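Local structure of thiosulfate sulfurtransferase (Pseudomonas aeruginosa, 1YT8) at residues L53-R58 with Q81-L86; G74-A79 with V91-G96. The protein probably catalyses transfer of sulfur from thiosulfate to cyanide, as a protein built from four rhodanese-like domains in one chain. One frame throughout, in Å; residues are numbered along the deposited sequence.

Interaction 1 (L53-R58 with Q81-L86); sequences LEIHAR and QRLHDL. Unlike the reference sequence in segment 81-86: His-84 (reference Leu).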
# COMPACT_ATOMS: atom_id res chain seq x y z
N LEU A 53 -11.22 1.23 -10.31
CA LEU A 53 -11.52 1.14 -8.88
C LEU A 53 -10.67 2.03 -7.99
O LEU A 53 -11.06 2.35 -6.87
CB LEU A 53 -11.38 -0.31 -8.41
CG LEU A 53 -12.21 -1.40 -9.09
CD1 LEU A 53 -11.81 -2.76 -8.53
CD2 LEU A 53 -13.69 -1.14 -8.87
N GLU A 54 -9.51 2.46 -8.49
CA GLU A 54 -8.61 3.27 -7.66
C GLU A 54 -8.16 4.61 -8.23
O GLU A 54 -7.68 5.46 -7.48
CB GLU A 54 -7.36 2.46 -7.32
CG GLU A 54 -7.63 1.18 -6.54
CD GLU A 54 -6.36 0.41 -6.21
OE1 GLU A 54 -5.26 0.91 -6.51
OE2 GLU A 54 -6.47 -0.70 -5.66
N ILE A 55 -8.30 4.80 -9.54
CA ILE A 55 -7.83 6.03 -10.17
C ILE A 55 -8.34 7.34 -9.56
O ILE A 55 -7.56 8.27 -9.36
CB ILE A 55 -8.11 6.01 -11.69
CG1 ILE A 55 -7.33 7.13 -12.38
CG2 ILE A 55 -9.61 6.15 -11.97
CD1 ILE A 55 -5.81 6.92 -12.36
N HIS A 56 -9.63 7.42 -9.24
CA HIS A 56 -10.16 8.66 -8.67
C HIS A 56 -9.63 8.99 -7.29
O HIS A 56 -9.67 10.14 -6.86
CB HIS A 56 -11.69 8.63 -8.65
CG HIS A 56 -12.31 8.72 -10.02
ND1 HIS A 56 -11.68 9.35 -11.07
CD2 HIS A 56 -13.50 8.29 -10.49
CE1 HIS A 56 -12.45 9.30 -12.14
NE2 HIS A 56 -13.56 8.66 -11.81
N ALA A 57 -9.12 7.98 -6.58
CA ALA A 57 -8.57 8.20 -5.25
C ALA A 57 -7.07 8.48 -5.33
O ALA A 57 -6.56 9.35 -4.63
CB ALA A 57 -8.83 6.99 -4.36
N ARG A 58 -6.36 7.75 -6.18
CA ARG A 58 -4.92 7.92 -6.31
C ARG A 58 -4.49 9.09 -7.20
O ARG A 58 -3.40 9.64 -7.03
CB ARG A 58 -4.29 6.61 -6.80
CG ARG A 58 -4.57 5.45 -5.85
CD ARG A 58 -4.06 4.13 -6.37
NE ARG A 58 -2.60 4.05 -6.38
CZ ARG A 58 -1.92 2.98 -6.76
NH1 ARG A 58 -2.58 1.89 -7.15
NH2 ARG A 58 -0.60 2.98 -6.76
N GLN A 81 -6.77 5.07 -23.08
CA GLN A 81 -8.11 5.33 -23.62
C GLN A 81 -9.17 5.36 -22.53
O GLN A 81 -10.03 6.23 -22.51
CB GLN A 81 -8.48 4.25 -24.65
CG GLN A 81 -9.83 4.48 -25.32
CD GLN A 81 -9.88 5.78 -26.10
OE1 GLN A 81 -9.03 6.05 -26.94
NE2 GLN A 81 -10.90 6.60 -25.82
N ARG A 82 -9.11 4.39 -21.62
CA ARG A 82 -10.09 4.33 -20.55
C ARG A 82 -9.97 5.56 -19.67
O ARG A 82 -10.97 6.07 -19.17
CB ARG A 82 -9.92 3.05 -19.74
CG ARG A 82 -10.39 1.84 -20.53
CD ARG A 82 -10.17 0.53 -19.81
NE ARG A 82 -10.64 -0.59 -20.64
CZ ARG A 82 -10.44 -1.87 -20.35
NH1 ARG A 82 -9.78 -2.22 -19.26
NH2 ARG A 82 -10.90 -2.80 -21.18
N LEU A 83 -8.75 6.04 -19.47
CA LEU A 83 -8.55 7.23 -18.65
C LEU A 83 -9.16 8.43 -19.37
O LEU A 83 -9.78 9.28 -18.74
CB LEU A 83 -7.07 7.46 -18.38
CG LEU A 83 -6.42 6.48 -17.41
CD1 LEU A 83 -4.89 6.59 -17.47
CD2 LEU A 83 -6.91 6.79 -16.01
N HIS A 84 -9.00 8.51 -20.68
CA HIS A 84 -9.59 9.63 -21.39
C HIS A 84 -11.10 9.62 -21.23
O HIS A 84 -11.73 10.64 -20.97
CB HIS A 84 -9.20 9.56 -22.87
CG HIS A 84 -9.87 10.62 -23.71
ND1 HIS A 84 -9.37 11.90 -23.84
CD2 HIS A 84 -11.07 10.63 -24.34
CE1 HIS A 84 -10.23 12.65 -24.51
NE2 HIS A 84 -11.28 11.90 -24.83
N ASP A 85 -11.68 8.44 -21.40
CA ASP A 85 -13.12 8.26 -21.26
C ASP A 85 -13.62 8.50 -19.83
O ASP A 85 -14.81 8.77 -19.61
CB ASP A 85 -13.52 6.87 -21.75
CG ASP A 85 -13.23 6.69 -23.23
OD1 ASP A 85 -13.47 7.64 -24.01
OD2 ASP A 85 -12.77 5.60 -23.63
N LEU A 86 -12.72 8.41 -18.85
CA LEU A 86 -13.10 8.65 -17.46
C LEU A 86 -13.02 10.14 -17.12
O LEU A 86 -13.37 10.56 -16.02
CB LEU A 86 -12.23 7.85 -16.49
CG LEU A 86 -12.49 6.34 -16.47
CD1 LEU A 86 -11.48 5.64 -15.58
CD2 LEU A 86 -13.91 6.08 -15.98
O HOH W 1 -15.21 9.34 -14.04
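Ile-55 reaches out from helix 51-58 and meets Leu-83 of helix 75-85 and Leu-86 of segment 81-86, one with each branch. Its CB points at the opposite helix, and there the side chain forks. The longer arm leaves with CG1 anti to the backbone N (chi1 -166°), which aims it at Leu-83: CG1 lies 3.7 Å from CD2 of Leu-83, and CD1 at the tip stays against that same methyl at 3.8 Å. The shorter branch, CG2, turns instead to CD1 of Leu-86 at 4.1 Å. On its own helix CG2 also lies over one face of the His-56 ring, offset toward the rim, so a single methyl touches both an aliphatic and an aromatic neighbour. The contact joins helix 51-58 to the end region of helix 75-85 within one rhodanese-like domain, and Leu-83 continues inward to Ile-66 and Val-68 of strand 66-69 in its parallel sheet.

The polar link runs beside this apolar cluster. A water sits in the plane of the imidazole, 2.9 Å from NE2 of His-56, and donates to the backbone O of Leu-86 at 3.0 Å. On the ring's other nitrogen, ND1 is hydrogen-bonded to Tyr-88 OH, so both nitrogens have partners and the ring's rotation is probably fixed. The chemistry therefore divides in two: Ile-55, Leu-83 and Leu-86 fill the apolar side, while one water ties the imidazole to the backbone carbonyl of Leu-86.

Interaction 2 (G74-A79 with V91-G96); sequences GLAPVA and VALLDG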
# COMPACT_ATOMS: atom_id res chain seq x y z
N GLY A 74 0.70 -4.25 -24.58
CA GLY A 74 -0.45 -3.64 -25.22
C GLY A 74 -1.48 -3.19 -24.20
O GLY A 74 -2.63 -2.92 -24.54
N LEU A 75 -1.06 -3.13 -22.94
CA LEU A 75 -1.94 -2.70 -21.85
C LEU A 75 -2.00 -1.18 -21.76
O LEU A 75 -3.06 -0.61 -21.49
CB LEU A 75 -1.44 -3.26 -20.52
CG LEU A 75 -1.40 -4.78 -20.30
CD1 LEU A 75 -0.78 -5.09 -18.94
CD2 LEU A 75 -2.80 -5.35 -20.38
N ALA A 76 -0.86 -0.53 -21.97
CA ALA A 76 -0.79 0.93 -21.87
C ALA A 76 -1.79 1.68 -22.76
O ALA A 76 -2.52 2.55 -22.27
CB ALA A 76 0.64 1.40 -22.17
N PRO A 77 -1.84 1.37 -24.06
CA PRO A 77 -2.80 2.08 -24.91
C PRO A 77 -4.26 1.94 -24.46
O PRO A 77 -5.04 2.87 -24.59
CB PRO A 77 -2.54 1.51 -26.30
CG PRO A 77 -1.93 0.16 -26.02
CD PRO A 77 -1.02 0.44 -24.86
N VAL A 78 -4.61 0.77 -23.93
CA VAL A 78 -5.97 0.53 -23.45
C VAL A 78 -6.21 1.38 -22.20
O VAL A 78 -7.26 2.01 -22.04
CB VAL A 78 -6.19 -0.97 -23.11
CG1 VAL A 78 -7.58 -1.18 -22.50
CG2 VAL A 78 -6.04 -1.81 -24.36
N ALA A 79 -5.22 1.41 -21.31
CA ALA A 79 -5.32 2.19 -20.09
C ALA A 79 -5.49 3.68 -20.43
O ALA A 79 -6.33 4.36 -19.83
CB ALA A 79 -4.08 1.99 -19.24
N VAL A 91 -3.36 12.75 -20.64
CA VAL A 91 -2.85 11.39 -20.60
C VAL A 91 -1.84 11.14 -21.71
O VAL A 91 -2.01 11.60 -22.84
CB VAL A 91 -4.00 10.37 -20.73
CG1 VAL A 91 -3.47 8.96 -20.54
CG2 VAL A 91 -5.08 10.68 -19.72
N ALA A 92 -0.78 10.40 -21.39
CA ALA A 92 0.24 10.08 -22.37
C ALA A 92 0.82 8.69 -22.14
O ALA A 92 0.67 8.11 -21.06
CB ALA A 92 1.35 11.12 -22.32
N LEU A 93 1.48 8.17 -23.17
CA LEU A 93 2.13 6.87 -23.10
C LEU A 93 3.61 7.17 -22.95
O LEU A 93 4.10 8.13 -23.55
CB LEU A 93 1.91 6.09 -24.39
CG LEU A 93 0.48 5.79 -24.83
CD1 LEU A 93 0.49 5.18 -26.24
CD2 LEU A 93 -0.18 4.85 -23.84
N LEU A 94 4.32 6.37 -22.16
CA LEU A 94 5.76 6.56 -21.98
C LEU A 94 6.44 6.04 -23.24
O LEU A 94 6.25 4.88 -23.62
CB LEU A 94 6.26 5.79 -20.77
CG LEU A 94 7.77 5.81 -20.53
CD1 LEU A 94 8.22 7.22 -20.18
CD2 LEU A 94 8.13 4.85 -19.41
N ASP A 95 7.25 6.88 -23.87
CA ASP A 95 7.96 6.49 -25.09
C ASP A 95 8.80 5.23 -24.89
O ASP A 95 9.73 5.21 -24.08
CB ASP A 95 8.84 7.65 -25.56
CG ASP A 95 9.53 7.36 -26.87
OD1 ASP A 95 8.82 7.04 -27.85
OD2 ASP A 95 10.77 7.46 -26.93
N GLY A 96 8.47 4.18 -25.64
CA GLY A 96 9.20 2.93 -25.55
C GLY A 96 8.85 2.07 -24.35
O GLY A 96 9.41 0.99 -24.17
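Leu-93 meets the first turn of helix 75-85 with one methyl group, CD2. That methyl lies 3.6 Å from the carbonyl O of Ala-76 and 3.9 Å from its CB, so it rests against backbone and side chain of the same residue. The nearest atom of Pro-77, whose CB points away from the strand, is its ring nitrogen, 3.9 Å from CD2 of Leu-93. The contact is van der Waals throughout, with a leucine tip laid on the peptide link between Ala-76 and Pro-77. The small side chain of Ala-76 faces the strand, consistent with the close approach of helix and strand, their CA atoms 6.7 Å apart at Ala-76 and Leu-93.

One step out, a chi1 of -59° sets CG of Leu-93 beside the backbone N, and from there the side chain runs out to the helix; it also packs on Ala-80, a turn further along, and on Val-68 of the adjacent strand. The helix start is held from strand 66-69's end of the unit: Asp-70 OD2 accepts a hydrogen bond from Ala-76 N. The strand is fixed by its neighbours, Leu-93 bonding through its backbone to Ala-7 and Arg-9 while Ala-92 bonds to Ile-66 and Val-68. Strand 66-69, helix 75-85 and strand 91-94 thus make a beta-alpha-beta crossover, with the helix packed on the parallel sheet, as belongs to the alpha/beta fold of a rhodanese domain.

Helix 75-85 serves both contacts, its first turn in interaction 2 and its last turn in interaction 1, and the two meet where CB of Leu-83 packs on CG2 of Val-91 at 4.0 Å. Interaction 1 is the more deeply buried and joins helix to helix; interaction 2, helix on strand, is only partly buried, with Pro-77 exposed at its margin. Their chemistry differs accordingly. Between the helices, Ile-55 touches Leu-83 and Leu-86 through methyl and methylene contacts and a bridging water adds a polar tie, whereas against the strand a single leucine methyl lies on an alanine and the backbone. Both lie within the same rhodanese-like domain.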